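Long-range contacts in ATP-dependent 6-phosphofructokinase subunit beta (Saccharomyces cerevisiae, PDB 3O8O), which catalyses, as part of a heterooctamer with alpha subunits, the ATP-dependent phosphorylation of fructose 6-phosphate to fructose 1,6-bisphosphate, the first committing step of glycolysis: residues S572-Y578 / W749-R753; R300-L305 / Y578-V583; N526-E532 / R742-H748. The contacts are given in a common frame with arbitrary orientation. Numbering follows the deposited sequence.

Contact 1 of 3, residues S572-Y578 / W749-R753; sequences SGYLATY and WQATR
A single large aromatic can dock one helix start against another, and Trp749 does so here, with the most buried surface. It sits in the loop just before helix 750-760, and its p rotamer (chi1 55°, chi2 71°) lays the indole over the N-terminus of helix 574-583; both helix starts belong to the C-terminal, regulatory PFK domain. Over one face of its six-membered ring sits Tyr574 CB, a CH-pi contact 3.8 Å from the centroid, while the Tyr574 ring (chi1 t) turns its edge to the same indole in a T-shaped stack, centroids 5.3 Å apart and planes at 64°. Ser572 OG, 3.3 Å from Trp749 CH2, accepts from Tyr574 N at 3.2 Å, an ST turn that spans the N-cap residue Gly573; it also bonds Ser525 O. Ser572 and Tyr574 lie beside the activator-site residues Gly569 and Asn526.

Thr577 (chi1 m) points at the other helix, CA 6.3 Å from Arg753 CA, with CG2 3.6 Å from Thr752 OG1. Tyr578 reaches over, OH 3.0 Å from Thr752 CG2 and CE1 3.9 Å from Trp749 CB. Arg753 forms a salt bridge with Glu593. Helix 750-760 packs on helix 574-583, which contacts helix 537-558 through Tyr574, Leu575 and Tyr578.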
loop_
_atom_site.group_PDB
_atom_site.type_symbol
_atom_site.label_atom_id
_atom_site.label_comp_id
_atom_site.label_asym_id
_atom_site.label_seq_id
_atom_site.Cartn_x
_atom_site.Cartn_y
_atom_site.Cartn_z
ATOM N N SER B 572 -21.777 -0.091 1.457
ATOM C CA SER B 572 -23.014 -0.358 0.740
ATOM C C SER B 572 -22.786 -0.718 -0.722
ATOM O O SER B 572 -22.225 0.074 -1.487
ATOM C CB SER B 572 -23.938 0.844 0.804
ATOM O OG SER B 572 -25.021 0.649 -0.087
ATOM N N GLY B 573 -23.247 -1.909 -1.101
ATOM C CA GLY B 573 -23.103 -2.374 -2.469
ATOM C C GLY B 573 -24.182 -1.849 -3.407
ATOM O O GLY B 573 -24.293 -2.254 -4.565
ATOM N N TYR B 574 -24.978 -0.920 -2.908
ATOM C CA TYR B 574 -26.036 -0.366 -3.715
ATOM C C TYR B 574 -25.550 0.149 -5.080
ATOM O O TYR B 574 -26.035 -0.286 -6.131
ATOM C CB TYR B 574 -26.728 0.758 -2.957
ATOM C CG TYR B 574 -27.795 1.419 -3.781
ATOM C CD1 TYR B 574 -29.046 0.822 -3.959
ATOM C CD2 TYR B 574 -27.555 2.640 -4.386
ATOM C CE1 TYR B 574 -30.027 1.440 -4.714
ATOM C CE2 TYR B 574 -28.510 3.257 -5.131
ATOM C CZ TYR B 574 -29.750 2.668 -5.295
ATOM O OH TYR B 574 -30.709 3.361 -5.998
ATOM N N LEU B 575 -24.593 1.075 -5.066
ATOM C CA LEU B 575 -24.079 1.655 -6.302
ATOM C C LEU B 575 -23.460 0.644 -7.260
ATOM O O LEU B 575 -23.754 0.643 -8.457
ATOM C CB LEU B 575 -23.075 2.750 -5.978
ATOM C CG LEU B 575 -22.395 3.468 -7.164
ATOM C CD1 LEU B 575 -23.376 4.148 -8.127
ATOM C CD2 LEU B 575 -21.451 4.489 -6.582
ATOM N N ALA B 576 -22.599 -0.222 -6.747
ATOM C CA ALA B 576 -21.977 -1.221 -7.603
ATOM C C ALA B 576 -23.043 -2.129 -8.235
ATOM O O ALA B 576 -22.973 -2.456 -9.423
ATOM C CB ALA B 576 -21.001 -2.045 -6.790
ATOM N N THR B 577 -24.035 -2.519 -7.437
ATOM C CA THR B 577 -25.095 -3.396 -7.912
ATOM C C THR B 577 -25.895 -2.818 -9.047
ATOM O O THR B 577 -25.963 -3.417 -10.122
ATOM C CB THR B 577 -26.076 -3.775 -6.806
ATOM O OG1 THR B 577 -25.389 -4.537 -5.801
ATOM C CG2 THR B 577 -27.218 -4.598 -7.387
ATOM N N TYR B 578 -26.501 -1.660 -8.825
ATOM C CA TYR B 578 -27.289 -1.068 -9.894
ATOM C C TYR B 578 -26.450 -0.655 -11.091
ATOM O O TYR B 578 -26.891 -0.795 -12.238
ATOM C CB TYR B 578 -28.163 0.084 -9.366
ATOM C CG TYR B 578 -29.340 -0.479 -8.599
ATOM C CD1 TYR B 578 -29.193 -0.911 -7.279
ATOM C CD2 TYR B 578 -30.537 -0.776 -9.251
ATOM C CE1 TYR B 578 -30.198 -1.637 -6.646
ATOM C CE2 TYR B 578 -31.547 -1.504 -8.618
ATOM C CZ TYR B 578 -31.366 -1.929 -7.328
ATOM O OH TYR B 578 -32.343 -2.667 -6.726
ATOM N N TRP B 749 -31.415 -4.798 -1.334
ATOM C CA TRP B 749 -31.288 -5.053 -2.782
ATOM C C TRP B 749 -30.579 -6.330 -3.184
ATOM O O TRP B 749 -30.161 -6.480 -4.341
ATOM C CB TRP B 749 -30.584 -3.886 -3.446
ATOM C CG TRP B 749 -29.313 -3.657 -2.775
ATOM C CD1 TRP B 749 -28.196 -4.449 -2.827
ATOM C CD2 TRP B 749 -29.039 -2.638 -1.819
ATOM N NE1 TRP B 749 -27.241 -3.987 -1.948
ATOM C CE2 TRP B 749 -27.732 -2.875 -1.314
ATOM C CE3 TRP B 749 -29.769 -1.547 -1.331
ATOM C CZ2 TRP B 749 -27.144 -2.064 -0.344
ATOM C CZ3 TRP B 749 -29.184 -0.735 -0.361
ATOM C CH2 TRP B 749 -27.882 -1.002 0.123
ATOM N N GLN B 750 -30.478 -7.258 -2.238
ATOM C CA GLN B 750 -29.796 -8.520 -2.472
ATOM C C GLN B 750 -30.449 -9.331 -3.588
ATOM O O GLN B 750 -29.782 -10.123 -4.256
ATOM C CB GLN B 750 -29.762 -9.328 -1.167
ATOM C CG GLN B 750 -28.626 -10.347 -1.098
ATOM C CD GLN B 750 -27.229 -9.702 -1.087
ATOM O OE1 GLN B 750 -26.214 -10.390 -1.257
ATOM N NE2 GLN B 750 -27.175 -8.385 -0.877
ATOM N N ALA B 751 -31.745 -9.115 -3.807
ATOM C CA ALA B 751 -32.486 -9.855 -4.824
ATOM C C ALA B 751 -32.114 -9.489 -6.255
ATOM O O ALA B 751 -32.005 -10.355 -7.138
ATOM C CB ALA B 751 -33.967 -9.653 -4.616
ATOM N N THR B 752 -31.918 -8.203 -6.491
ATOM C CA THR B 752 -31.582 -7.777 -7.837
ATOM C C THR B 752 -30.166 -8.194 -8.198
ATOM O O THR B 752 -29.810 -8.267 -9.372
ATOM C CB THR B 752 -31.794 -6.255 -7.985
ATOM O OG1 THR B 752 -30.546 -5.601 -8.236
ATOM C CG2 THR B 752 -32.443 -5.704 -6.721
ATOM N N ARG B 753 -29.366 -8.479 -7.174
ATOM C CA ARG B 753 -28.001 -8.934 -7.383
ATOM C C ARG B 753 -28.088 -10.198 -8.240
ATOM O O ARG B 753 -27.329 -10.388 -9.206
ATOM C CB ARG B 753 -27.341 -9.307 -6.051
ATOM C CG ARG B 753 -27.110 -8.183 -5.070
ATOM C CD ARG B 753 -26.109 -7.151 -5.577
ATOM N NE ARG B 753 -24.851 -7.726 -6.053
ATOM C CZ ARG B 753 -24.151 -8.636 -5.389
ATOM N NH1 ARG B 753 -23.019 -9.105 -5.895
ATOM N NH2 ARG B 753 -24.592 -9.079 -4.228
#

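Contact 2 of 3, residues R300-L305 / Y578-V583; sequences RILATL and YASLAV
A domain boundary can be read from a single helix crossing, and helices 297-316 and 574-583 supply one. Their local axes, over 300-305 and 578-583, approach to 9.1 Å with a signed crossing angle of 71°; the closest CA pair is Ile301 and Ala582, 5.6 Å apart.

Along the second helix, Tyr578 comes first: its ring, set by chi1 m, meets the tip of Ile301 at its edge, Tyr578 CD2 lying 3.6 Å from Ile301 CD1. Ile301, in the m,t rotamer, buries the most surface here. Leu581, one turn on, points at the partner helix with chi1 t and chi2 p; its CD2 lies 3.8 Å from Ile301 CG2 and 4.3 Å from Leu305 CD2, while its CD1 comes within 4.4 Å of Thr304 CG2. Phosphofructokinases of the eukaryotic two-domain clade carry two related PFK domains in one chain, and this crossing joins the N-terminal catalytic domain to the C-terminal regulatory one. At Ala582 the small side chain is consistent with the short CA-CA distance, CB being 4.0 Å from Ile301 CG1. Its carbonyl O accepts from Arg300 NH1 at 3.3 Å, the arginine, m at chi1 and extended beyond it, running along the helix end; the same guanidinium group also bonds Ala295 O and Thr294 and forms a salt bridge with Asp549. Val583 ends the walk, its CG1 4.2 Å from Arg300 NH1.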
loop_
_atom_site.group_PDB
_atom_site.type_symbol
_atom_site.label_atom_id
_atom_site.label_comp_id
_atom_site.label_asym_id
_atom_site.label_seq_id
_atom_site.Cartn_x
_atom_site.Cartn_y
_atom_site.Cartn_z
ATOM N N ARG B 300 -32.643 2.226 -18.095
ATOM C CA ARG B 300 -32.034 0.930 -18.335
ATOM C C ARG B 300 -32.527 -0.060 -17.280
ATOM O O ARG B 300 -33.090 -1.102 -17.620
ATOM C CB ARG B 300 -30.515 1.016 -18.267
ATOM C CG ARG B 300 -29.904 1.845 -19.341
ATOM C CD ARG B 300 -28.403 1.709 -19.335
ATOM N NE ARG B 300 -27.793 2.827 -20.045
ATOM C CZ ARG B 300 -26.521 2.883 -20.421
ATOM N NH1 ARG B 300 -25.691 1.879 -20.166
ATOM N NH2 ARG B 300 -26.086 3.951 -21.059
ATOM N N ILE B 301 -32.334 0.277 -16.006
ATOM C CA ILE B 301 -32.737 -0.592 -14.908
ATOM C C ILE B 301 -34.225 -0.923 -14.914
ATOM O O ILE B 301 -34.633 -2.048 -14.603
ATOM C CB ILE B 301 -32.356 0.031 -13.561
ATOM C CG1 ILE B 301 -30.849 0.303 -13.552
ATOM C CG2 ILE B 301 -32.723 -0.924 -12.418
ATOM C CD1 ILE B 301 -30.344 1.103 -12.351
ATOM N N LEU B 302 -35.041 0.053 -15.276
ATOM C CA LEU B 302 -36.474 -0.181 -15.313
ATOM C C LEU B 302 -36.805 -1.151 -16.433
ATOM O O LEU B 302 -37.450 -2.166 -16.224
ATOM C CB LEU B 302 -37.239 1.129 -15.539
ATOM C CG LEU B 302 -38.745 0.951 -15.769
ATOM C CD1 LEU B 302 -39.381 0.255 -14.570
ATOM C CD2 LEU B 302 -39.369 2.290 -15.994
ATOM N N ALA B 303 -36.351 -0.831 -17.630
ATOM C CA ALA B 303 -36.607 -1.675 -18.782
ATOM C C ALA B 303 -35.998 -3.067 -18.631
ATOM O O ALA B 303 -36.500 -4.037 -19.186
ATOM C CB ALA B 303 -36.073 -1.002 -20.030
ATOM N N THR B 304 -34.907 -3.175 -17.888
ATOM C CA THR B 304 -34.301 -4.471 -17.706
ATOM C C THR B 304 -35.157 -5.350 -16.816
ATOM O O THR B 304 -35.331 -6.530 -17.109
ATOM C CB THR B 304 -32.909 -4.355 -17.100
ATOM O OG1 THR B 304 -32.047 -3.710 -18.047
ATOM C CG2 THR B 304 -32.354 -5.745 -16.748
ATOM N N LEU B 305 -35.692 -4.793 -15.731
ATOM C CA LEU B 305 -36.529 -5.590 -14.834
ATOM C C LEU B 305 -37.897 -5.905 -15.431
ATOM O O LEU B 305 -38.403 -7.010 -15.294
ATOM C CB LEU B 305 -36.738 -4.881 -13.505
ATOM C CG LEU B 305 -35.508 -4.619 -12.650
ATOM C CD1 LEU B 305 -35.985 -3.947 -11.373
ATOM C CD2 LEU B 305 -34.775 -5.900 -12.331
ATOM N N TYR B 578 -26.501 -1.660 -8.825
ATOM C CA TYR B 578 -27.289 -1.068 -9.894
ATOM C C TYR B 578 -26.450 -0.655 -11.091
ATOM O O TYR B 578 -26.891 -0.795 -12.238
ATOM C CB TYR B 578 -28.163 0.084 -9.366
ATOM C CG TYR B 578 -29.340 -0.479 -8.599
ATOM C CD1 TYR B 578 -29.193 -0.911 -7.279
ATOM C CD2 TYR B 578 -30.537 -0.776 -9.251
ATOM C CE1 TYR B 578 -30.198 -1.637 -6.646
ATOM C CE2 TYR B 578 -31.547 -1.504 -8.618
ATOM C CZ TYR B 578 -31.366 -1.929 -7.328
ATOM O OH TYR B 578 -32.343 -2.667 -6.726
ATOM N N ALA B 579 -25.234 -0.181 -10.845
ATOM C CA ALA B 579 -24.368 0.202 -11.967
ATOM C C ALA B 579 -24.167 -1.058 -12.823
ATOM O O ALA B 579 -24.383 -1.073 -14.057
ATOM C CB ALA B 579 -23.023 0.716 -11.449
ATOM N N SER B 580 -23.762 -2.113 -12.131
ATOM C CA SER B 580 -23.542 -3.388 -12.752
ATOM C C SER B 580 -24.763 -3.778 -13.603
ATOM O O SER B 580 -24.645 -4.092 -14.794
ATOM C CB SER B 580 -23.286 -4.436 -11.669
ATOM O OG SER B 580 -23.324 -5.747 -12.206
ATOM N N LEU B 581 -25.944 -3.757 -13.000
ATOM C CA LEU B 581 -27.123 -4.143 -13.750
ATOM C C LEU B 581 -27.315 -3.251 -14.968
ATOM O O LEU B 581 -27.668 -3.741 -16.037
ATOM C CB LEU B 581 -28.365 -4.076 -12.868
ATOM C CG LEU B 581 -29.662 -4.647 -13.442
ATOM C CD1 LEU B 581 -29.576 -6.140 -13.396
ATOM C CD2 LEU B 581 -30.854 -4.199 -12.631
ATOM N N ALA B 582 -27.061 -1.951 -14.808
ATOM C CA ALA B 582 -27.242 -0.980 -15.878
ATOM C C ALA B 582 -26.254 -1.028 -17.034
ATOM O O ALA B 582 -26.537 -0.511 -18.121
ATOM C CB ALA B 582 -27.249 0.382 -15.302
ATOM N N VAL B 583 -25.086 -1.613 -16.817
ATOM C CA VAL B 583 -24.120 -1.692 -17.906
ATOM C C VAL B 583 -23.877 -3.132 -18.276
ATOM O O VAL B 583 -23.055 -3.424 -19.131
ATOM C CB VAL B 583 -22.769 -1.070 -17.540
ATOM C CG1 VAL B 583 -22.935 0.412 -17.323
ATOM C CG2 VAL B 583 -22.199 -1.741 -16.287
#

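Contact 3 of 3, residues N526-E532 / R742-H748; sequences NNVPGTE and RMPKVIH. With FDP (2,6-di-O-phosphono-beta-D-fructofuranose), chain L.
The allosteric site for fructose 2,6-bisphosphate, the activator, is bordered here by two irregular loops of the regulatory PFK domain, an example of a ligand pocket assembled from segments distant in sequence. Asn527 and Arg742 belong to the pocket, and neither loop has helix or strand. Arg742, its backbone in the left-handed region like that of Asn526, offers its carbonyl to Asn527 (chi1 p): Asn527 ND2 donates to Arg742 O at 2.8 Å. The Arg742 side chain reaches a phosphate of the activator, NH2 to O1P in a weak hydrogen bond of 3.0 Å, and NH2 also pairs with Glu495; Arg653 of a neighbouring alpha subunit also bonds the ligand.

Next to the pocket the loops lie close, with CA pairs Asn527-Met743 and Pro529-Pro744 each 4.9 Å apart. Met743 CA makes a CA-H...O contact of 3.3 Å with Asn527 O, and Pro529 CG lies 4.0 Å from Pro744 CD. Residues 745-747 then bow away. Contact resumes where His748 (chi1 p) presents a ring face to Glu532 CG, its CE1 3.7 Å from Glu532 CA.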
loop_
_atom_site.group_PDB
_atom_site.type_symbol
_atom_site.label_atom_id
_atom_site.label_comp_id
_atom_site.label_asym_id
_atom_site.label_seq_id
_atom_site.Cartn_x
_atom_site.Cartn_y
_atom_site.Cartn_z
ATOM N N ASN B 526 -26.083 5.718 -0.611
ATOM C CA ASN B 526 -27.401 5.265 -0.170
ATOM C C ASN B 526 -27.256 4.359 1.055
ATOM O O ASN B 526 -27.878 3.294 1.148
ATOM C CB ASN B 526 -28.114 4.532 -1.311
ATOM C CG ASN B 526 -29.613 4.455 -1.100
ATOM O OD1 ASN B 526 -30.245 5.447 -0.743
ATOM N ND2 ASN B 526 -30.192 3.282 -1.321
ATOM N N ASN B 527 -26.432 4.810 2.000
ATOM C CA ASN B 527 -26.151 4.057 3.227
ATOM C C ASN B 527 -26.838 4.582 4.484
ATOM O O ASN B 527 -26.591 4.091 5.593
ATOM C CB ASN B 527 -24.630 4.008 3.481
ATOM C CG ASN B 527 -24.018 5.392 3.729
ATOM O OD1 ASN B 527 -24.289 6.355 3.005
ATOM N ND2 ASN B 527 -23.174 5.484 4.740
ATOM N N VAL B 528 -27.691 5.583 4.316
ATOM C CA VAL B 528 -28.382 6.158 5.454
ATOM C C VAL B 528 -29.688 5.442 5.737
ATOM O O VAL B 528 -30.598 5.465 4.914
ATOM C CB VAL B 528 -28.673 7.617 5.221
ATOM C CG1 VAL B 528 -29.493 8.167 6.371
ATOM C CG2 VAL B 528 -27.369 8.368 5.094
ATOM N N PRO B 529 -29.804 4.821 6.926
ATOM C CA PRO B 529 -30.984 4.076 7.360
ATOM C C PRO B 529 -32.229 4.926 7.307
ATOM O O PRO B 529 -32.153 6.130 7.466
ATOM C CB PRO B 529 -30.644 3.692 8.796
ATOM C CG PRO B 529 -29.172 3.678 8.819
ATOM C CD PRO B 529 -28.827 4.897 8.024
ATOM N N GLY B 530 -33.373 4.296 7.081
ATOM C CA GLY B 530 -34.616 5.031 7.053
ATOM C C GLY B 530 -35.089 5.469 5.689
ATOM O O GLY B 530 -35.987 6.294 5.587
ATOM N N THR B 531 -34.490 4.952 4.627
ATOM C CA THR B 531 -34.941 5.336 3.292
ATOM C C THR B 531 -34.416 4.341 2.275
ATOM O O THR B 531 -33.558 3.523 2.585
ATOM C CB THR B 531 -34.486 6.790 2.910
ATOM O OG1 THR B 531 -35.146 7.196 1.707
ATOM C CG2 THR B 531 -32.981 6.855 2.685
ATOM N N GLU B 532 -34.955 4.394 1.065
ATOM C CA GLU B 532 -34.522 3.491 0.008
ATOM C C GLU B 532 -33.864 4.322 -1.060
ATOM O O GLU B 532 -33.395 3.794 -2.061
ATOM C CB GLU B 532 -35.706 2.749 -0.604
ATOM C CG GLU B 532 -36.525 1.984 0.395
ATOM C CD GLU B 532 -37.600 1.158 -0.260
ATOM O OE1 GLU B 532 -38.443 1.736 -0.989
ATOM O OE2 GLU B 532 -37.591 -0.074 -0.035
ATOM N N ARG B 742 -21.326 2.503 9.594
ATOM C CA ARG B 742 -22.084 3.547 8.919
ATOM C C ARG B 742 -23.119 3.115 7.911
ATOM O O ARG B 742 -23.127 3.616 6.798
ATOM C CB ARG B 742 -21.157 4.559 8.237
ATOM C CG ARG B 742 -20.193 5.273 9.172
ATOM C CD ARG B 742 -19.758 6.560 8.549
ATOM N NE ARG B 742 -19.541 6.323 7.143
ATOM C CZ ARG B 742 -19.796 7.199 6.188
ATOM N NH1 ARG B 742 -19.567 6.874 4.916
ATOM N NH2 ARG B 742 -20.276 8.387 6.504
ATOM N N MET B 743 -23.994 2.191 8.286
ATOM C CA MET B 743 -25.061 1.797 7.381
ATOM C C MET B 743 -26.107 0.872 7.970
ATOM O O MET B 743 -25.882 0.222 8.980
ATOM C CB MET B 743 -24.493 1.212 6.114
ATOM C CG MET B 743 -24.058 -0.190 6.159
ATOM S SD MET B 743 -23.605 -0.350 4.427
ATOM C CE MET B 743 -25.196 -0.473 3.602
ATOM N N PRO B 744 -27.278 0.806 7.333
ATOM C CA PRO B 744 -28.395 -0.020 7.779
ATOM C C PRO B 744 -28.037 -1.445 8.096
ATOM O O PRO B 744 -27.108 -2.000 7.525
ATOM C CB PRO B 744 -29.385 0.089 6.626
ATOM C CG PRO B 744 -28.521 0.315 5.468
ATOM C CD PRO B 744 -27.550 1.324 5.987
ATOM N N LYS B 745 -28.790 -2.033 9.018
ATOM C CA LYS B 745 -28.570 -3.411 9.429
ATOM C C LYS B 745 -29.131 -4.358 8.374
ATOM O O LYS B 745 -28.620 -5.446 8.162
ATOM C CB LYS B 745 -29.243 -3.656 10.789
ATOM C CG LYS B 745 -28.575 -4.729 11.637
ATOM N N VAL B 746 -30.174 -3.926 7.691
ATOM C CA VAL B 746 -30.789 -4.755 6.674
ATOM C C VAL B 746 -30.516 -4.171 5.285
ATOM O O VAL B 746 -30.737 -2.981 5.072
ATOM C CB VAL B 746 -32.338 -4.813 6.884
ATOM C CG1 VAL B 746 -32.968 -5.588 5.784
ATOM C CG2 VAL B 746 -32.689 -5.454 8.200
ATOM N N ILE B 747 -30.034 -4.986 4.347
ATOM C CA ILE B 747 -29.809 -4.494 2.989
ATOM C C ILE B 747 -31.045 -4.781 2.161
ATOM O O ILE B 747 -31.575 -5.888 2.221
ATOM C CB ILE B 747 -28.612 -5.160 2.317
ATOM C CG1 ILE B 747 -28.435 -6.582 2.826
ATOM C CG2 ILE B 747 -27.373 -4.337 2.565
ATOM C CD1 ILE B 747 -27.346 -7.330 2.084
ATOM N N HIS B 748 -31.506 -3.807 1.383
ATOM C CA HIS B 748 -32.707 -4.036 0.618
ATOM C C HIS B 748 -32.569 -4.311 -0.873
ATOM O O HIS B 748 -33.544 -4.116 -1.612
ATOM C CB HIS B 748 -33.697 -2.885 0.833
ATOM C CG HIS B 748 -33.293 -1.597 0.183
ATOM N ND1 HIS B 748 -32.589 -0.615 0.851
ATOM C CD2 HIS B 748 -33.509 -1.120 -1.070
ATOM C CE1 HIS B 748 -32.391 0.414 0.040
ATOM N NE2 HIS B 748 -32.939 0.132 -1.132
HETATM P P1 FDP L . -20.046 8.006 2.324
HETATM O O1P FDP L . -20.549 8.653 3.556
HETATM O O2P FDP L . -21.203 7.872 1.216
HETATM O O3P FDP L . -19.530 6.507 2.610
HETATM O O1 FDP L . -17.925 6.598 -1.166
HETATM C C1 FDP L . -18.360 6.940 0.153
HETATM C C2 FDP L . -18.289 8.454 0.362
HETATM O O2 FDP L . -18.852 8.832 1.623
HETATM C C3 FDP L . -18.975 9.179 -0.799
HETATM O O3 FDP L . -20.156 9.814 -0.305
HETATM C C4 FDP L . -17.947 10.238 -1.183
HETATM O O4 FDP L . -18.069 10.502 -2.583
HETATM C C5 FDP L . -16.662 9.466 -0.909
HETATM O O5 FDP L . -16.922 8.881 0.372
HETATM C C6 FDP L . -15.403 10.331 -0.813
HETATM O O6 FDP L . -15.444 11.152 0.358
HETATM P P2 FDP L . -14.104 11.830 0.939
HETATM O O4P FDP L . -14.321 12.423 2.276
HETATM O O5P FDP L . -12.960 10.700 0.953
HETATM O O6P FDP L . -13.655 12.912 -0.163
#

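Contact 1 lies between the other two, touching contact 3 and sharing helix 574-583 with contact 2. Contacts 1 and 3 have centres about 12 Å apart, Ser572 CB lying 3.3 Å from Met743 CE and Tyr574 CD2 3.7 Å from Asn526 CB. Contacts 1 and 2 are about 11 Å apart by their centres, with Tyr578 in both. Contacts 2 and 3, about 20 Å apart by their centres, do not touch. In chain order the segments run 300-305, 526-532, 572-583, 742-748 and 749-753, so each pair of contacts crosses. Such a layout could couple the activator site to the interdomain helix packing, consistent with an allosteric enzyme.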